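Local coordinates for ABC transporter, substrate-binding protein (Clostridium perfringens, PDB 4EDP) that probably captures a small solute outside the cell and hands it to its partner ABC transporter as a two-lobed bacterial extracellular solute-binding protein, at residues L37-W42 / I87-L92; G104-L109 / T266-K271; E163-I168 / L208-V213. One frame throughout, in Å; residues are numbered along the deposited sequence.

Contact 1. Residues L37-W42 / I87-L92; sequences LVVSTW and IDITYL. With ACT (acetate ion), chain F; ACT (acetate ion), chain E.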
loop_
_atom_site.group_PDB
_atom_site.type_symbol
_atom_site.label_atom_id
_atom_site.label_comp_id
_atom_site.label_asym_id
_atom_site.label_seq_id
_atom_site.Cartn_x
_atom_site.Cartn_y
_atom_site.Cartn_z
ATOM N N LEU A 37 23.866 11.186 4.451
ATOM C CA LEU A 37 22.608 11.006 3.742
ATOM C C LEU A 37 21.474 11.129 4.746
ATOM O O LEU A 37 21.403 10.348 5.698
ATOM C CB LEU A 37 22.579 9.640 3.056
ATOM C CG LEU A 37 21.465 9.377 2.047
ATOM C CD1 LEU A 37 21.624 10.299 0.832
ATOM C CD2 LEU A 37 21.479 7.915 1.609
ATOM N N VAL A 38 20.595 12.107 4.535
ATOM C CA VAL A 38 19.450 12.334 5.418
ATOM C C VAL A 38 18.218 11.648 4.834
ATOM O O VAL A 38 17.803 11.955 3.711
ATOM C CB VAL A 38 19.167 13.844 5.612
ATOM C CG1 VAL A 38 17.944 14.046 6.499
ATOM C CG2 VAL A 38 20.395 14.540 6.201
ATOM N N VAL A 39 17.644 10.722 5.595
ATOM C CA VAL A 39 16.496 9.949 5.130
ATOM C C VAL A 39 15.203 10.246 5.894
ATOM O O VAL A 39 15.152 10.103 7.116
ATOM C CB VAL A 39 16.786 8.441 5.282
ATOM C CG1 VAL A 39 15.575 7.623 4.857
ATOM C CG2 VAL A 39 18.048 8.040 4.506
ATOM N N SER A 40 14.167 10.672 5.177
ATOM C CA SER A 40 12.853 10.918 5.780
ATOM C C SER A 40 12.072 9.604 5.710
ATOM O O SER A 40 11.791 9.110 4.610
ATOM C CB SER A 40 12.123 12.023 5.029
ATOM O OG SER A 40 10.802 12.192 5.508
ATOM N N THR A 41 11.710 9.044 6.865
ATOM C CA THR A 41 11.000 7.771 6.899
ATOM C C THR A 41 10.227 7.593 8.209
ATOM O O THR A 41 10.324 8.421 9.113
ATOM C CB THR A 41 11.985 6.592 6.706
ATOM O OG1 THR A 41 11.265 5.379 6.430
ATOM C CG2 THR A 41 12.882 6.420 7.935
ATOM N N TRP A 42 9.448 6.520 8.298
ATOM C CA TRP A 42 8.648 6.238 9.497
ATOM C C TRP A 42 9.509 5.820 10.677
ATOM O O TRP A 42 9.229 6.185 11.826
ATOM C CB TRP A 42 7.633 5.123 9.220
ATOM C CG TRP A 42 6.710 5.420 8.076
ATOM C CD1 TRP A 42 5.546 6.128 8.124
ATOM C CD2 TRP A 42 6.877 5.013 6.711
ATOM N NE1 TRP A 42 4.985 6.199 6.872
ATOM C CE2 TRP A 42 5.779 5.514 5.991
ATOM C CE3 TRP A 42 7.847 4.278 6.033
ATOM C CZ2 TRP A 42 5.625 5.300 4.619
ATOM C CZ3 TRP A 42 7.684 4.057 4.665
ATOM C CH2 TRP A 42 6.591 4.574 3.981
ATOM N N ILE A 87 16.602 17.136 3.657
ATOM C CA ILE A 87 16.318 15.741 3.349
ATOM C C ILE A 87 16.843 15.384 1.943
ATOM O O ILE A 87 16.688 16.163 1.001
ATOM C CB ILE A 87 14.800 15.472 3.463
ATOM C CG1 ILE A 87 14.339 15.692 4.911
ATOM C CG2 ILE A 87 14.455 14.055 3.014
ATOM C CD1 ILE A 87 12.865 15.497 5.109
ATOM N N ASP A 88 17.470 14.211 1.826
ATOM C CA ASP A 88 18.013 13.701 0.555
ATOM C C ASP A 88 17.035 12.708 -0.101
ATOM O O ASP A 88 16.746 12.771 -1.301
ATOM C CB ASP A 88 19.361 13.033 0.806
ATOM C CG ASP A 88 20.434 14.029 1.243
ATOM O OD1 ASP A 88 20.647 15.023 0.504
ATOM O OD2 ASP A 88 21.093 13.798 2.286
ATOM N N ILE A 89 16.556 11.764 0.683
ATOM C CA ILE A 89 15.590 10.816 0.142
ATOM C C ILE A 89 14.410 10.665 1.075
ATOM O O ILE A 89 14.551 10.755 2.296
ATOM C CB ILE A 89 16.174 9.450 -0.190
ATOM C CG1 ILE A 89 16.665 8.741 1.041
ATOM C CG2 ILE A 89 17.277 9.557 -1.256
ATOM C CD1 ILE A 89 16.814 7.282 0.791
ATOM N N THR A 90 13.253 10.403 0.476
ATOM C CA THR A 90 12.007 10.327 1.199
ATOM C C THR A 90 11.202 9.067 0.936
ATOM O O THR A 90 10.886 8.740 -0.217
ATOM C CB THR A 90 11.138 11.539 0.804
ATOM O OG1 THR A 90 11.827 12.762 1.140
ATOM C CG2 THR A 90 9.777 11.506 1.499
ATOM N N TYR A 91 10.890 8.366 2.016
ATOM C CA TYR A 91 10.047 7.160 1.983
ATOM C C TYR A 91 8.597 7.579 2.293
ATOM O O TYR A 91 8.340 8.211 3.319
ATOM C CB TYR A 91 10.467 6.150 3.061
ATOM C CG TYR A 91 11.661 5.249 2.823
ATOM C CD1 TYR A 91 12.959 5.709 2.947
ATOM C CD2 TYR A 91 11.479 3.897 2.559
ATOM C CE1 TYR A 91 14.050 4.847 2.772
ATOM C CE2 TYR A 91 12.547 3.042 2.381
ATOM C CZ TYR A 91 13.835 3.523 2.489
ATOM O OH TYR A 91 14.891 2.669 2.328
ATOM N N LEU A 92 7.654 7.240 1.416
ATOM C CA LEU A 92 6.233 7.536 1.626
ATOM C C LEU A 92 5.350 6.491 0.969
ATOM O O LEU A 92 5.771 5.775 0.052
ATOM C CB LEU A 92 5.831 8.890 0.994
ATOM C CG LEU A 92 6.402 10.209 1.551
ATOM C CD1 LEU A 92 6.196 11.374 0.568
ATOM C CD2 LEU A 92 5.781 10.490 2.912
HETATM C C ACT F . 10.399 2.359 7.727
HETATM O O ACT F . 9.598 1.871 8.556
HETATM O OXT ACT F . 10.957 3.432 8.067
HETATM C CH3 ACT F . 10.672 1.692 6.408
HETATM C C ACT E . 13.511 -0.557 2.871
HETATM O O ACT E . 14.323 0.101 2.164
HETATM O OXT ACT E . 13.145 -1.672 2.414
HETATM C CH3 ACT E . 13.003 -0.062 4.194
#
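Val39 and Ile89 lie side by side on one face of the sheet, pointing the same way, with Val39 CG2 3.8 Å from Ile89 CG1. Ile89 reaches its neighbour by holding CG1 in the crowded position between its own backbone N and carbonyl carbon (chi1 64°). The other methyl of Val39, CG1, slants against the Tyr91 ring, 3.8 Å from CD1, and helix 276-286 packs over this face. On the opposite face, the extended Ile87 side chain brings CD1 to 3.6 Å from Ser40 CB, beneath helix 72-81. At the far end Trp42 crosses Tyr91 at about a right angle, its CZ3 3.8 Å from Tyr91 CB.

Moving outward to the backbone, Ser40 uses both its N and its O on the one neighbouring strand: N donates to Ile89 O at 2.9 Å, and O accepts from Tyr91 N at 2.8 Å. Val38 O takes two donors, Asp88 N and Ile89 N. Asp88 closes this end with OD2, whose anti lone pair receives Val38 N at 2.9 Å in an almost straight bond (176°); OD1 turns to Ser273 and Asn275. Arg75 bonds Ser40 OG and Tyr91 O while making a cation-pi contact with Trp42. Two acetates, probably from the crystallisation liquor, bind at hydroxyls: Thr41 OG1 donates to OXT of one at 2.6 Å, and Tyr91 OH donates to the other. Parallel neighbours 16° apart are typical of the alpha/beta lobes of the periplasmic binding protein fold, where the C-terminal strand ends usually face the solute cleft, as is probably so here.

Contact 2. Residues G104-L109 / T266-K271; sequences GIFDKL and TININK. With ACT (acetate ion), chain H.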
loop_
_atom_site.group_PDB
_atom_site.type_symbol
_atom_site.label_atom_id
_atom_site.label_comp_id
_atom_site.label_asym_id
_atom_site.label_seq_id
_atom_site.Cartn_x
_atom_site.Cartn_y
_atom_site.Cartn_z
ATOM N N GLY A 104 6.122 19.531 -6.447
ATOM C CA GLY A 104 7.403 19.873 -7.051
ATOM C C GLY A 104 8.594 19.659 -6.145
ATOM O O GLY A 104 9.649 20.262 -6.358
ATOM N N ILE A 105 8.425 18.775 -5.165
ATOM C CA ILE A 105 9.452 18.470 -4.168
ATOM C C ILE A 105 10.466 17.411 -4.562
ATOM O O ILE A 105 11.574 17.380 -4.019
ATOM C CB ILE A 105 8.793 17.913 -2.885
ATOM C CG1 ILE A 105 7.694 18.857 -2.404
ATOM C CG2 ILE A 105 9.840 17.663 -1.795
ATOM C CD1 ILE A 105 8.170 20.270 -2.219
ATOM N N PHE A 106 10.089 16.556 -5.505
ATOM C CA PHE A 106 10.915 15.419 -5.899
ATOM C C PHE A 106 11.398 15.466 -7.340
ATOM O O PHE A 106 10.716 15.971 -8.222
ATOM C CB PHE A 106 10.133 14.108 -5.726
ATOM C CG PHE A 106 9.569 13.898 -4.345
ATOM C CD1 PHE A 106 10.359 14.092 -3.225
ATOM C CD2 PHE A 106 8.291 13.394 -4.174
ATOM C CE1 PHE A 106 9.853 13.876 -1.957
ATOM C CE2 PHE A 106 7.778 13.166 -2.897
ATOM C CZ PHE A 106 8.566 13.405 -1.793
ATOM N N ASP A 107 12.566 14.896 -7.576
ATOM C CA ASP A 107 13.106 14.852 -8.920
ATOM C C ASP A 107 12.558 13.743 -9.800
ATOM O O ASP A 107 12.295 12.635 -9.317
ATOM C CB ASP A 107 14.610 14.525 -8.886
ATOM C CG ASP A 107 15.502 15.726 -8.732
ATOM O OD1 ASP A 107 15.025 16.882 -8.696
ATOM O OD2 ASP A 107 16.726 15.483 -8.698
ATOM N N LYS A 108 12.379 14.032 -11.089
ATOM C CA LYS A 108 11.992 12.996 -12.048
ATOM C C LYS A 108 13.319 12.233 -12.169
ATOM O O LYS A 108 14.360 12.839 -12.426
ATOM C CB LYS A 108 11.540 13.598 -13.379
ATOM C CG LYS A 108 10.994 12.586 -14.386
ATOM C CD LYS A 108 10.682 13.260 -15.711
ATOM C CE LYS A 108 10.150 12.289 -16.765
ATOM N NZ LYS A 108 8.798 11.772 -16.441
ATOM N N LEU A 109 13.296 10.919 -11.982
ATOM C CA LEU A 109 14.537 10.142 -11.936
ATOM C C LEU A 109 15.125 9.612 -13.225
ATOM O O LEU A 109 14.407 9.229 -14.140
ATOM C CB LEU A 109 14.349 8.977 -10.981
ATOM C CG LEU A 109 13.941 9.309 -9.539
ATOM C CD1 LEU A 109 13.881 8.005 -8.727
ATOM C CD2 LEU A 109 14.916 10.314 -8.898
ATOM N N THR A 266 7.034 4.052 -1.813
ATOM C CA THR A 266 8.076 4.410 -2.748
ATOM C C THR A 266 9.183 5.231 -2.111
ATOM O O THR A 266 9.028 5.737 -1.006
ATOM C CB THR A 266 7.486 5.274 -3.895
ATOM O OG1 THR A 266 7.078 6.552 -3.391
ATOM C CG2 THR A 266 6.301 4.577 -4.583
ATOM N N ILE A 267 10.301 5.366 -2.823
ATOM C CA ILE A 267 11.421 6.193 -2.353
ATOM C C ILE A 267 11.703 7.228 -3.432
ATOM O O ILE A 267 11.911 6.879 -4.602
ATOM C CB ILE A 267 12.736 5.408 -2.133
ATOM C CG1 ILE A 267 12.520 4.178 -1.271
ATOM C CG2 ILE A 267 13.822 6.333 -1.530
ATOM C CD1 ILE A 267 13.741 3.264 -1.182
ATOM N N ASN A 268 11.699 8.494 -3.032
ATOM C CA ASN A 268 11.980 9.624 -3.910
ATOM C C ASN A 268 13.235 10.386 -3.515
ATOM O O ASN A 268 13.662 10.358 -2.341
ATOM C CB ASN A 268 10.794 10.593 -3.868
ATOM C CG ASN A 268 9.708 10.191 -4.797
ATOM O OD1 ASN A 268 9.774 10.503 -5.987
ATOM N ND2 ASN A 268 8.672 9.513 -4.267
ATOM N N ILE A 269 13.826 11.055 -4.495
ATOM C CA ILE A 269 14.971 11.906 -4.255
ATOM C C ILE A 269 14.470 13.346 -4.174
ATOM O O ILE A 269 13.797 13.839 -5.080
ATOM C CB ILE A 269 16.042 11.814 -5.373
ATOM C CG1 ILE A 269 16.620 10.400 -5.445
ATOM C CG2 ILE A 269 17.168 12.817 -5.099
ATOM C CD1 ILE A 269 17.739 10.218 -6.497
ATOM N N ASN A 270 14.774 14.021 -3.073
ATOM C CA ASN A 270 14.345 15.411 -2.918
ATOM C C ASN A 270 15.090 16.341 -3.862
ATOM O O ASN A 270 16.294 16.250 -4.037
ATOM C CB ASN A 270 14.467 15.881 -1.474
ATOM C CG ASN A 270 13.587 15.109 -0.560
ATOM O OD1 ASN A 270 13.706 13.882 -0.462
ATOM N ND2 ASN A 270 12.689 15.811 0.142
ATOM N N LYS A 271 14.333 17.221 -4.491
ATOM C CA LYS A 271 14.870 18.146 -5.468
ATOM C C LYS A 271 15.955 19.059 -4.881
ATOM O O LYS A 271 16.905 19.422 -5.583
ATOM C CB LYS A 271 13.710 18.946 -6.066
ATOM C CG LYS A 271 14.076 19.838 -7.221
ATOM C CD LYS A 271 12.824 20.436 -7.868
ATOM C CE LYS A 271 11.965 19.371 -8.526
ATOM N NZ LYS A 271 10.735 19.955 -9.144
HETATM C C ACT H . 7.775 18.325 -11.056
HETATM O O ACT H . 8.596 17.469 -11.445
HETATM O OXT ACT H . 8.275 19.414 -10.704
HETATM C CH3 ACT H . 6.293 18.077 -11.012
HETATM O O HOH W 1 12.345 11.101 -6.949
#
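A Schellman motif ends helix 94-103 at Gly104, and just past it the chain makes a single backbone bridge, Phe106 with Asn270, to the run leaving strand 262-269. The positive phi of Gly104 (85°) would jam a CB against the preceding carbonyl oxygen, so glycine suits the turn.

Two bonds flank the bridge. Lys271 N gives a nearly straight bond to Ile105 O at 2.8 Å, though from above the carbonyl plane, and Asp107 N runs to Ile269 O at 3.0 Å, almost along the C=O axis. Next to it, the Phe106 ring is sandwiched: Asn268 CB sits 3.6 Å from the ring centroid, a CH-pi contact over the centre of one face, while Ile105 CB lies toward the rim of the other. The Asn268 amide stacks on the ring with planes 12° apart. Its OD1 accepts from Gly133 N and also from a buttressing water at 2.8 Å from Asn268 OD1; that water donates to Asp107 O as well and accepts from Ile269 N at 2.9 Å, stitching both segments together.

Farther along, Leu109 CD2 crosses obliquely to meet Ile269 CD1 at 3.7 Å. At the outer end Lys271 bends at chi3 (-66°), bringing NZ to 3.0 Å from Gly104 O, above that carbonyl's plane; NZ also donates to an acetate that Tyr132 shares. Asp107 OD1 lies along the Lys271 chain at CB and CG, but its OD2 makes its salt bridge to Lys276. A Schellman helix end followed by a single backbone bridge thus fastens the loop leaving a beta-alpha unit alongside the chain that carries strand 262-269.

Contact 3. Residues E163-I168 / L208-V213; sequences ELKNKI and LKPNVV
Leu164 presents its backbone and CB to Asn211: the Asn211 CB lies 3.2 Å from Leu164 O, and its amide ND2 faces Leu164 CB while bonding to Leu159 O and Lys161 O. Lys165 comes next, its chain bent at chi2 (-62°) so that it runs alongside Pro210, with NZ 3.8 Å from Pro210 CB. A water ties Lys165 to Asn211, accepting from Lys165 NZ at 2.9 Å and donating to Asn211 OD1 at 2.7 Å. Leu164 to Lys167 form a type II beta turn, and Asn166 sits in it with positive phi (55°); its N donates to a lone pair of Pro210 O at 2.9 Å. The turn leads into strand 168-171, which pairs in parallel with strand 212-216 after a helical excursion, a beta-alpha-beta crossover in the second lobe of the binding protein. Lys167 N reaches Asn211 O only weakly. Ile168 then makes the strand pair: its N donates to the same Asn211 O at 2.9 Å, nearly along the C=O axis, and its O accepts from Val213 N at 2.8 Å. Its CD1 meets Leu208 CD1 at 3.9 Å, crossing at about a right angle.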
loop_
_atom_site.group_PDB
_atom_site.type_symbol
_atom_site.label_atom_id
_atom_site.label_comp_id
_atom_site.label_asym_id
_atom_site.label_seq_id
_atom_site.Cartn_x
_atom_site.Cartn_y
_atom_site.Cartn_z
ATOM N N GLU A 163 -27.634 -12.038 1.599
ATOM C CA GLU A 163 -27.383 -12.848 2.786
ATOM C C GLU A 163 -26.371 -12.203 3.738
ATOM O O GLU A 163 -26.261 -12.618 4.917
ATOM C CB GLU A 163 -26.871 -14.245 2.422
ATOM C CG GLU A 163 -27.847 -15.143 1.725
ATOM C CD GLU A 163 -28.038 -14.886 0.229
ATOM O OE1 GLU A 163 -27.369 -14.012 -0.393
ATOM O OE2 GLU A 163 -28.890 -15.617 -0.334
ATOM N N LEU A 164 -25.623 -11.211 3.262
ATOM C CA LEU A 164 -24.622 -10.547 4.103
ATOM C C LEU A 164 -25.103 -9.299 4.863
ATOM O O LEU A 164 -24.273 -8.486 5.283
ATOM C CB LEU A 164 -23.379 -10.234 3.284
ATOM C CG LEU A 164 -22.530 -11.430 2.851
ATOM C CD1 LEU A 164 -21.513 -11.026 1.794
ATOM C CD2 LEU A 164 -21.834 -12.069 4.052
ATOM N N LYS A 165 -26.419 -9.137 5.040
ATOM C CA LYS A 165 -26.942 -7.996 5.817
ATOM C C LYS A 165 -26.239 -7.951 7.163
ATOM O O LYS A 165 -26.158 -8.971 7.850
ATOM C CB LYS A 165 -28.419 -8.121 6.164
ATOM C CG LYS A 165 -29.413 -8.316 5.078
ATOM C CD LYS A 165 -29.439 -7.186 4.128
ATOM C CE LYS A 165 -30.639 -7.322 3.169
ATOM N NZ LYS A 165 -30.587 -6.316 2.068
ATOM N N ASN A 166 -25.735 -6.777 7.538
ATOM C CA ASN A 166 -25.099 -6.579 8.828
ATOM C C ASN A 166 -23.946 -7.567 9.075
ATOM O O ASN A 166 -23.760 -8.001 10.205
ATOM C CB ASN A 166 -26.131 -6.784 9.954
ATOM C CG ASN A 166 -27.453 -6.067 9.708
ATOM O OD1 ASN A 166 -28.531 -6.683 9.806
ATOM N ND2 ASN A 166 -27.392 -4.778 9.402
ATOM N N LYS A 167 -23.164 -7.908 8.053
ATOM C CA LYS A 167 -22.082 -8.911 8.260
ATOM C C LYS A 167 -20.704 -8.579 7.687
ATOM O O LYS A 167 -19.799 -9.403 7.790
ATOM C CB LYS A 167 -22.542 -10.264 7.716
ATOM C CG LYS A 167 -23.584 -10.958 8.535
ATOM C CD LYS A 167 -23.948 -12.295 7.919
ATOM C CE LYS A 167 -24.606 -13.218 8.938
ATOM N NZ LYS A 167 -25.774 -12.613 9.601
ATOM N N ILE A 168 -20.515 -7.412 7.064
ATOM C CA ILE A 168 -19.181 -7.096 6.535
ATOM C C ILE A 168 -18.584 -5.794 7.053
ATOM O O ILE A 168 -19.291 -4.907 7.524
ATOM C CB ILE A 168 -19.139 -7.052 4.950
ATOM C CG1 ILE A 168 -19.659 -5.744 4.370
ATOM C CG2 ILE A 168 -19.873 -8.269 4.327
ATOM C CD1 ILE A 168 -19.518 -5.675 2.829
ATOM N N LEU A 208 -24.462 -1.179 -1.215
ATOM C CA LEU A 208 -23.790 -2.104 -0.294
ATOM C C LEU A 208 -24.118 -1.823 1.183
ATOM O O LEU A 208 -23.889 -2.678 2.048
ATOM C CB LEU A 208 -22.280 -1.972 -0.484
ATOM C CG LEU A 208 -21.355 -2.913 0.264
ATOM C CD1 LEU A 208 -21.621 -4.375 -0.178
ATOM C CD2 LEU A 208 -19.902 -2.515 -0.011
ATOM N N LYS A 209 -24.659 -0.640 1.456
ATOM C CA LYS A 209 -24.946 -0.196 2.832
ATOM C C LYS A 209 -25.598 -1.196 3.775
ATOM O O LYS A 209 -25.182 -1.283 4.918
ATOM C CB LYS A 209 -25.748 1.099 2.867
ATOM C CG LYS A 209 -25.033 2.348 2.341
ATOM C CD LYS A 209 -25.990 3.557 2.262
ATOM C CE LYS A 209 -26.577 3.956 3.617
ATOM N NZ LYS A 209 -25.533 4.341 4.627
ATOM N N PRO A 210 -26.642 -1.919 3.336
ATOM C CA PRO A 210 -27.253 -2.869 4.275
ATOM C C PRO A 210 -26.337 -3.944 4.825
ATOM O O PRO A 210 -26.613 -4.492 5.905
ATOM C CB PRO A 210 -28.376 -3.512 3.459
ATOM C CG PRO A 210 -28.714 -2.504 2.432
ATOM C CD PRO A 210 -27.401 -1.822 2.083
ATOM N N ASN A 211 -25.256 -4.256 4.105
ATOM C CA ASN A 211 -24.329 -5.287 4.550
ATOM C C ASN A 211 -23.166 -4.778 5.419
ATOM O O ASN A 211 -22.478 -5.574 6.081
ATOM C CB ASN A 211 -23.742 -5.965 3.308
ATOM C CG ASN A 211 -24.783 -6.712 2.514
ATOM O OD1 ASN A 211 -25.952 -6.797 2.918
ATOM N ND2 ASN A 211 -24.365 -7.290 1.374
ATOM N N VAL A 212 -22.925 -3.476 5.404
ATOM C CA VAL A 212 -21.796 -2.893 6.128
ATOM C C VAL A 212 -22.080 -2.594 7.601
ATOM O O VAL A 212 -22.917 -1.775 7.936
ATOM C CB VAL A 212 -21.313 -1.610 5.439
ATOM C CG1 VAL A 212 -20.115 -1.036 6.192
ATOM C CG2 VAL A 212 -20.943 -1.911 4.008
ATOM N N VAL A 213 -21.377 -3.294 8.473
ATOM C CA VAL A 213 -21.485 -3.116 9.917
ATOM C C VAL A 213 -20.726 -1.865 10.284
ATOM O O VAL A 213 -21.190 -1.043 11.090
ATOM C CB VAL A 213 -20.887 -4.320 10.641
ATOM C CG1 VAL A 213 -20.768 -4.051 12.132
ATOM C CG2 VAL A 213 -21.733 -5.532 10.356
HETATM O O HOH W 2 -27.891 -6.429 1.066
#

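Contacts 1 and 2 belong together: their centres are about 10 Å apart, and their strands, 89-93 in contact 1 and 262-269 in contact 2, are neighbours in the sheet, where Leu92 O probably accepts from Thr266 N. Contact 3 lies across the molecule, its centre about 41 Å from that of contact 1, yet it reaches the same extended sheet. Contact 1 is the buried one, a strand pair with aliphatic packing on the Val39 face and Ser40 against Ile87 on the other. Contact 2 is partly buried, mixing an aromatic-amide stack with an exposed lysine at its outer end. Contact 3 is more peripheral, relying on backbone bonds, a turn and a water-bridged lysine.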